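Local coordinates for protein probable ferredoxin-dependent nitrite reductase NirA (Mycobacterium tuberculosis, PDB 1ZJ8) that reduces sulfite to sulfide with electrons from ferredoxin, using a siroheme and a [4Fe-4S] cluster, probably for the biosynthesis of sulfur-containing amino acids and cofactors, at residues N22-A27 against R289-R295; R267-W271 against L327-A332; E502-V506 against H525-S529. The contacts are given in a common frame with arbitrary orientation. Numbering follows the deposited sequence.

Contact 1: N22-A27 against R289-R295; sequences NEGQWA and RDYGYRR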
# COMPACT_ATOMS: atom_id res chain seq x y z
N ASN A 22 27.97 -14.88 -8.38
CA ASN A 22 27.73 -14.42 -7.00
C ASN A 22 26.83 -13.19 -6.90
O ASN A 22 27.30 -12.08 -6.63
CB ASN A 22 29.05 -14.19 -6.24
CG ASN A 22 28.86 -14.15 -4.71
OD1 ASN A 22 27.79 -13.81 -4.21
ND2 ASN A 22 29.92 -14.50 -3.98
N GLU A 23 25.53 -13.41 -7.10
CA GLU A 23 24.52 -12.38 -6.88
C GLU A 23 23.96 -12.48 -5.46
O GLU A 23 22.88 -11.95 -5.19
CB GLU A 23 23.36 -12.50 -7.88
CG GLU A 23 23.75 -12.35 -9.36
CD GLU A 23 23.53 -10.95 -9.94
OE1 GLU A 23 22.56 -10.26 -9.57
OE2 GLU A 23 24.34 -10.56 -10.80
N GLY A 24 24.68 -13.16 -4.56
CA GLY A 24 24.30 -13.27 -3.15
C GLY A 24 23.35 -14.42 -2.86
O GLY A 24 23.00 -14.65 -1.71
N GLN A 25 22.96 -15.16 -3.91
CA GLN A 25 21.95 -16.22 -3.83
C GLN A 25 22.33 -17.33 -2.85
O GLN A 25 23.38 -17.96 -2.99
CB GLN A 25 21.70 -16.83 -5.22
CG GLN A 25 20.98 -15.90 -6.18
CD GLN A 25 21.09 -16.33 -7.64
OE1 GLN A 25 22.18 -16.27 -8.24
NE2 GLN A 25 19.97 -16.74 -8.24
N TRP A 26 21.45 -17.55 -1.87
CA TRP A 26 21.63 -18.60 -0.85
C TRP A 26 21.75 -20.01 -1.46
O TRP A 26 22.63 -20.78 -1.08
CB TRP A 26 20.46 -18.54 0.16
CG TRP A 26 20.61 -17.49 1.25
CD1 TRP A 26 21.51 -16.45 1.27
CD2 TRP A 26 19.83 -17.37 2.46
NE1 TRP A 26 21.35 -15.71 2.42
CE2 TRP A 26 20.33 -16.25 3.17
CE3 TRP A 26 18.77 -18.10 3.01
CZ2 TRP A 26 19.80 -15.84 4.40
CZ3 TRP A 26 18.25 -17.70 4.24
CH2 TRP A 26 18.76 -16.58 4.92
N ALA A 27 20.86 -20.34 -2.40
CA ALA A 27 20.80 -21.69 -3.00
C ALA A 27 21.94 -22.04 -3.99
O ALA A 27 22.00 -23.17 -4.48
CB ALA A 27 19.44 -21.92 -3.69
N ARG A 289 13.43 -16.49 -0.96
CA ARG A 289 14.49 -16.55 0.06
C ARG A 289 15.75 -17.21 -0.49
O ARG A 289 16.86 -16.70 -0.32
CB ARG A 289 14.01 -17.29 1.32
CG ARG A 289 15.09 -17.47 2.43
CD ARG A 289 14.69 -18.55 3.45
NE ARG A 289 14.25 -19.76 2.76
CZ ARG A 289 13.57 -20.76 3.31
NH1 ARG A 289 13.22 -20.73 4.59
NH2 ARG A 289 13.22 -21.80 2.55
N ASP A 290 15.57 -18.33 -1.18
CA ASP A 290 16.70 -19.16 -1.60
C ASP A 290 17.39 -18.69 -2.91
O ASP A 290 18.62 -18.81 -3.05
CB ASP A 290 16.24 -20.64 -1.68
CG ASP A 290 15.76 -21.19 -0.30
OD1 ASP A 290 16.24 -20.72 0.75
OD2 ASP A 290 14.91 -22.10 -0.26
N TYR A 291 16.62 -18.12 -3.84
CA TYR A 291 17.15 -17.73 -5.16
C TYR A 291 17.09 -16.22 -5.48
O TYR A 291 17.60 -15.78 -6.52
CB TYR A 291 16.40 -18.49 -6.26
CG TYR A 291 16.71 -19.98 -6.38
CD1 TYR A 291 16.15 -20.92 -5.49
CD2 TYR A 291 17.53 -20.47 -7.43
CE1 TYR A 291 16.42 -22.29 -5.64
CE2 TYR A 291 17.80 -21.82 -7.57
CZ TYR A 291 17.25 -22.72 -6.68
OH TYR A 291 17.52 -24.06 -6.84
N GLY A 292 16.45 -15.43 -4.61
CA GLY A 292 16.45 -13.98 -4.78
C GLY A 292 17.84 -13.38 -4.60
O GLY A 292 18.64 -13.87 -3.80
N TYR A 293 18.12 -12.32 -5.35
CA TYR A 293 19.43 -11.66 -5.32
C TYR A 293 19.66 -10.93 -4.00
O TYR A 293 18.73 -10.34 -3.45
CB TYR A 293 19.55 -10.70 -6.50
CG TYR A 293 19.24 -11.33 -7.85
CD1 TYR A 293 19.57 -12.66 -8.12
CD2 TYR A 293 18.66 -10.59 -8.87
CE1 TYR A 293 19.30 -13.24 -9.37
CE2 TYR A 293 18.39 -11.17 -10.13
CZ TYR A 293 18.72 -12.49 -10.37
OH TYR A 293 18.46 -13.08 -11.60
N ARG A 294 20.89 -10.99 -3.48
CA ARG A 294 21.23 -10.37 -2.18
C ARG A 294 22.57 -9.59 -2.26
O ARG A 294 23.33 -9.51 -1.28
CB ARG A 294 21.26 -11.43 -1.05
CG ARG A 294 19.99 -12.31 -0.97
CD ARG A 294 20.10 -13.44 0.04
NE ARG A 294 19.66 -13.05 1.37
CZ ARG A 294 18.63 -13.59 2.05
NH1 ARG A 294 17.92 -14.59 1.54
NH2 ARG A 294 18.34 -13.13 3.26
N ARG A 295 22.79 -8.99 -3.43
CA ARG A 295 24.02 -8.28 -3.74
C ARG A 295 23.78 -6.76 -3.83
O ARG A 295 24.20 -6.02 -2.95
CB ARG A 295 24.58 -8.84 -5.05
CG ARG A 295 25.90 -8.24 -5.47
CD ARG A 295 26.37 -8.88 -6.75
NE ARG A 295 25.52 -8.50 -7.88
CZ ARG A 295 25.66 -7.37 -8.58
NH1 ARG A 295 26.59 -6.48 -8.28
NH2 ARG A 295 24.83 -7.13 -9.60
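Trp26, Glu23 and Arg294 have the largest areas buried by this contact, in which an irregular N-terminal segment lies along the end of helix 277-291 and the loop that leaves it. Arg294 spreads its guanidinium flat on the indole of Trp26, the group centres 3.7 Å apart and the planes only 6° from parallel. With Arg294 CZ over the five-membered ring of Trp26, the stack is also a cation-pi interaction; the same guanidinium forms a salt bridge with Asp214, so its charge is balanced from outside the pair. Arg289 CG packs 3.6 Å from Trp26 CZ3. Glu23 accepts a backbone hydrogen bond, Arg294 N to Glu23 O at 2.8 Å, and its side chain packs on the Tyr293 ring, Glu23 CB lying 3.8 Å from Tyr293 CD1 and OE1 over one face. Its carboxylate reaches Arg295 only in a long salt bridge (Glu23 OE2 to Arg295 NH2, 3.7 Å) and also pairs with Arg21. The next residue, Gly24, has positive phi, and a CB there would collide with Arg294 C, so the close backbone approach calls for glycine. An Asx turn, with Gly24 N donating to Asn22 OD1, shapes the approach to this point. At the helix end, carbonyls take two more bonds: Ala27 N to Asp290 O at 2.8 Å and Gln25 NE2 to Tyr291 O at 3.1 Å. Ala27 CB sits over the Tyr291 ring in a CH-pi contact. The N-terminal segment thus covers the C-terminal end of helix 277-291, in the first of the two nitrite and sulphite reductase 4Fe-4S domain repeats.

Contact 2: R267-W271 against L327-A332; sequences RVGAW and LIDGPA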
# COMPACT_ATOMS: atom_id res chain seq x y z
N ARG A 267 0.99 -14.01 -14.75
CA ARG A 267 0.34 -15.26 -14.45
C ARG A 267 1.28 -16.46 -14.54
O ARG A 267 1.92 -16.70 -15.55
CB ARG A 267 -0.81 -15.50 -15.43
CG ARG A 267 -1.89 -14.45 -15.37
CD ARG A 267 -3.22 -14.95 -15.85
NE ARG A 267 -3.55 -16.26 -15.25
CZ ARG A 267 -3.64 -17.41 -15.92
NH1 ARG A 267 -3.40 -17.48 -17.22
NH2 ARG A 267 -3.94 -18.53 -15.27
N VAL A 268 1.31 -17.25 -13.48
CA VAL A 268 2.04 -18.50 -13.49
C VAL A 268 1.31 -19.54 -14.37
O VAL A 268 1.91 -20.52 -14.81
CB VAL A 268 2.21 -19.02 -12.05
CG1 VAL A 268 2.90 -20.38 -12.04
CG2 VAL A 268 2.98 -17.98 -11.20
N GLY A 269 0.02 -19.29 -14.62
CA GLY A 269 -0.83 -20.18 -15.42
C GLY A 269 -1.52 -21.25 -14.60
O GLY A 269 -2.02 -22.24 -15.16
N ALA A 270 -1.60 -21.02 -13.28
CA ALA A 270 -1.98 -22.04 -12.31
C ALA A 270 -3.29 -21.70 -11.60
O ALA A 270 -3.58 -20.52 -11.35
CB ALA A 270 -0.87 -22.22 -11.28
N TRP A 271 -4.04 -22.75 -11.27
CA TRP A 271 -5.24 -22.68 -10.41
C TRP A 271 -4.93 -23.40 -9.10
O TRP A 271 -4.39 -24.49 -9.10
CB TRP A 271 -6.45 -23.33 -11.12
CG TRP A 271 -7.79 -23.28 -10.37
CD1 TRP A 271 -8.72 -22.26 -10.40
CD2 TRP A 271 -8.35 -24.30 -9.52
NE1 TRP A 271 -9.81 -22.58 -9.62
CE2 TRP A 271 -9.61 -23.82 -9.07
CE3 TRP A 271 -7.90 -25.56 -9.10
CZ2 TRP A 271 -10.44 -24.57 -8.21
CZ3 TRP A 271 -8.73 -26.32 -8.25
CH2 TRP A 271 -9.98 -25.81 -7.81
N LEU A 327 1.42 -27.99 -10.38
CA LEU A 327 0.24 -27.17 -10.14
C LEU A 327 -0.72 -27.47 -11.25
O LEU A 327 -0.30 -27.78 -12.36
CB LEU A 327 0.59 -25.70 -10.16
CG LEU A 327 1.47 -25.22 -9.02
CD1 LEU A 327 1.96 -23.80 -9.27
CD2 LEU A 327 0.68 -25.29 -7.72
N ILE A 328 -2.01 -27.37 -10.95
CA ILE A 328 -3.06 -27.54 -11.94
C ILE A 328 -3.07 -26.29 -12.84
O ILE A 328 -2.93 -25.18 -12.34
CB ILE A 328 -4.44 -27.73 -11.28
CG1 ILE A 328 -4.44 -28.97 -10.36
CG2 ILE A 328 -5.57 -27.81 -12.32
CD1 ILE A 328 -4.50 -28.60 -8.86
N ASP A 329 -3.21 -26.49 -14.16
CA ASP A 329 -3.33 -25.39 -15.11
C ASP A 329 -4.67 -24.69 -14.88
O ASP A 329 -5.67 -25.33 -14.53
CB ASP A 329 -3.28 -25.89 -16.56
CG ASP A 329 -1.88 -26.29 -17.04
OD1 ASP A 329 -0.85 -26.01 -16.36
OD2 ASP A 329 -1.81 -26.88 -18.13
N GLY A 330 -4.71 -23.37 -15.10
CA GLY A 330 -5.95 -22.63 -14.95
C GLY A 330 -5.98 -21.40 -15.82
O GLY A 330 -4.96 -20.94 -16.28
N PRO A 331 -7.18 -20.87 -16.07
CA PRO A 331 -7.34 -19.61 -16.79
C PRO A 331 -7.15 -18.36 -15.94
O PRO A 331 -7.11 -18.41 -14.70
CB PRO A 331 -8.80 -19.67 -17.26
CG PRO A 331 -9.51 -20.45 -16.22
CD PRO A 331 -8.49 -21.46 -15.70
N ALA A 332 -7.05 -17.24 -16.65
CA ALA A 332 -7.09 -15.92 -16.08
C ALA A 332 -8.55 -15.50 -15.99
O ALA A 332 -9.36 -15.92 -16.79
CB ALA A 332 -6.32 -14.96 -16.95
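This is an antiparallel edge-strand contact: the short, weakly bonded strand 328-329 adds to strand 266-272 at the margin of a mixed six-stranded sheet, after the chain has passed through the helices that follow strand 266-272. Two backbone hydrogen bonds flank the pairing of Ala270 with Asp329, a non-hydrogen-bonded pair with CA atoms 4.6 Å apart. On one side Trp271 N donates to Ile328 O at 2.9 Å, and on the other Gly330 N donates to Gly269 O, also at 2.9 Å. Between them run CA-H...O contacts, from Asp329 CA to Gly269 O at 3.4 Å and from Ala270 CA to Ile328 O at 3.3 Å. Glycine suits both segments here. Gly269 has a positive phi at which a CB would jam against the preceding carbonyl, while a CB on Gly330 would run into Trp271 CB; without one, Gly330 CA lies 3.9 Å from that atom. Ala270 CB meets Leu327 CD1 at 3.8 Å, and Leu327 continues onto helix 311-323. Beyond the strand pairing, Arg267 reaches along 330-332: its NH2 donates to Gly330 O at 2.8 Å, its CD lies 3.3 Å from Ala332 CB, and that methyl lies over one face of the guanidinium. Asp251 on strand 249-254 holds Arg267 NE in a salt bridge, and Asp329 forms one with Arg315. The segments are therefore joined by two main-chain hydrogen bonds, one from the Arg267 guanidinium to a main-chain carbonyl, and a small apolar patch, whereas the charges of Arg267 and Asp329 are balanced by neighbouring elements.

Contact 3: E502-V506 against H525-S529; sequences EGFQV and HKVTS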
# COMPACT_ATOMS: atom_id res chain seq x y z
N GLU A 502 10.91 22.49 -4.75
CA GLU A 502 10.11 21.27 -4.77
C GLU A 502 9.04 21.30 -5.87
O GLU A 502 8.28 22.26 -6.00
CB GLU A 502 9.53 20.94 -3.37
CG GLU A 502 8.24 21.67 -2.90
CD GLU A 502 7.56 20.96 -1.71
OE1 GLU A 502 8.15 20.88 -0.61
OE2 GLU A 502 6.43 20.45 -1.88
N GLY A 503 9.02 20.24 -6.68
CA GLY A 503 8.11 20.09 -7.82
C GLY A 503 7.98 18.63 -8.22
O GLY A 503 8.47 17.74 -7.52
N PHE A 504 7.32 18.37 -9.34
CA PHE A 504 6.92 17.01 -9.70
C PHE A 504 7.16 16.71 -11.19
O PHE A 504 6.97 17.58 -12.05
CB PHE A 504 5.43 16.80 -9.34
CG PHE A 504 5.13 16.96 -7.87
CD1 PHE A 504 4.80 18.20 -7.33
CD2 PHE A 504 5.20 15.87 -7.01
CE1 PHE A 504 4.55 18.36 -5.98
CE2 PHE A 504 4.95 16.04 -5.66
CZ PHE A 504 4.62 17.29 -5.15
N GLN A 505 7.60 15.49 -11.45
CA GLN A 505 7.63 14.91 -12.79
C GLN A 505 6.29 14.21 -12.97
O GLN A 505 5.74 13.67 -12.01
CB GLN A 505 8.80 13.90 -12.90
CG GLN A 505 9.10 13.34 -14.34
CD GLN A 505 10.35 12.38 -14.38
OE1 GLN A 505 10.22 11.16 -14.57
NE2 GLN A 505 11.55 12.95 -14.21
N VAL A 506 5.76 14.23 -14.19
CA VAL A 506 4.39 13.85 -14.48
C VAL A 506 4.31 12.56 -15.29
O VAL A 506 4.92 12.44 -16.35
CB VAL A 506 3.72 14.99 -15.27
CG1 VAL A 506 2.32 14.61 -15.78
CG2 VAL A 506 3.67 16.24 -14.40
N HIS A 525 9.57 18.59 -18.82
CA HIS A 525 8.38 18.84 -18.01
C HIS A 525 8.67 18.78 -16.51
O HIS A 525 9.14 17.77 -15.99
CB HIS A 525 7.30 17.82 -18.37
CG HIS A 525 5.91 18.31 -18.14
ND1 HIS A 525 5.60 19.64 -17.96
CD2 HIS A 525 4.73 17.65 -18.12
CE1 HIS A 525 4.30 19.78 -17.81
NE2 HIS A 525 3.74 18.58 -17.91
N LYS A 526 8.41 19.89 -15.84
CA LYS A 526 8.46 19.96 -14.39
C LYS A 526 7.23 20.76 -13.97
O LYS A 526 6.90 21.76 -14.61
CB LYS A 526 9.76 20.65 -13.91
CG LYS A 526 11.07 19.85 -14.14
CD LYS A 526 12.31 20.79 -14.16
CE LYS A 526 13.66 20.05 -14.07
NZ LYS A 526 14.80 20.88 -13.55
N VAL A 527 6.53 20.29 -12.94
CA VAL A 527 5.38 21.01 -12.38
C VAL A 527 5.70 21.34 -10.93
O VAL A 527 5.93 20.44 -10.12
CB VAL A 527 4.06 20.19 -12.45
CG1 VAL A 527 2.93 20.93 -11.73
CG2 VAL A 527 3.66 19.92 -13.90
N THR A 528 5.73 22.63 -10.60
CA THR A 528 6.03 23.03 -9.24
C THR A 528 4.84 22.75 -8.35
O THR A 528 3.69 22.76 -8.79
CB THR A 528 6.33 24.51 -9.16
OG1 THR A 528 5.48 25.21 -10.08
CG2 THR A 528 7.79 24.77 -9.51
N SER A 529 5.14 22.50 -7.08
CA SER A 529 4.10 22.18 -6.11
C SER A 529 3.00 23.24 -6.01
O SER A 529 1.90 22.94 -5.59
CB SER A 529 4.73 21.96 -4.74
OG SER A 529 3.73 21.63 -3.81
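Glu502 begins the pairing with its carbonyl, which accepts a weak hydrogen bond from Ser529 N (Ser529 N to Glu502 O, 3.3 Å). Its side chain brings OE2 to 3.5 Å from Ser529 OG, but that carboxylate oxygen accepts a hydrogen bond from Glu440 N. At Gly503 the strands draw close: Gly503 CA and Thr528 CA are 3.9 Å apart in a non-hydrogen-bonded pair, and a CB on Gly503 would clash with Val527 O. Phe504 follows as the hydrogen-bonded partner of Val527, with Phe504 N to Val527 O at 2.6 Å and Val527 N to Phe504 O at 2.9 Å. These bonds tie together the antiparallel beta hairpin of strands 500-508 and 520-528, which forms one margin of the mixed sheet in the second 4Fe-4S domain repeat. The Phe504 ring turns its edge to Ser529 CB, 3.8 Å from Phe504 CE1. Phe504 and Val527 project from the same sheet face, where both meet Leu532 of helix 532-545. Gln505 points away from the partner strand, and its side chain bonds to Lys489 on strand 486-494. Val506 returns to the partner, its CG2 lying 3.7 Å from Val527 CG2 and its CB 4.0 Å from His525 CD2, while Tyr535 of the same helix touches both valines.

The three contacts lie apart on the monomer and none touches another. Contacts 1 and 2 are linked through consecutive elements, strand 266-272 being followed by helix 277-291, and their segments alternate along the chain; their centres are 27 Å apart and their nearest atoms about 14 Å. Contact 3 belongs to the second 4Fe-4S domain repeat, its centre 38 Å from that of contact 1 and 42 Å from that of contact 2. Its Phe504 side chain is about 9 Å from the iron-sulfur cluster and about 13 Å from the siroheme; contact 1 is about as near the siroheme, the Tyr293 side chain lying about 12 Å from it, whereas contact 2 is remote from both cofactors' binding sites.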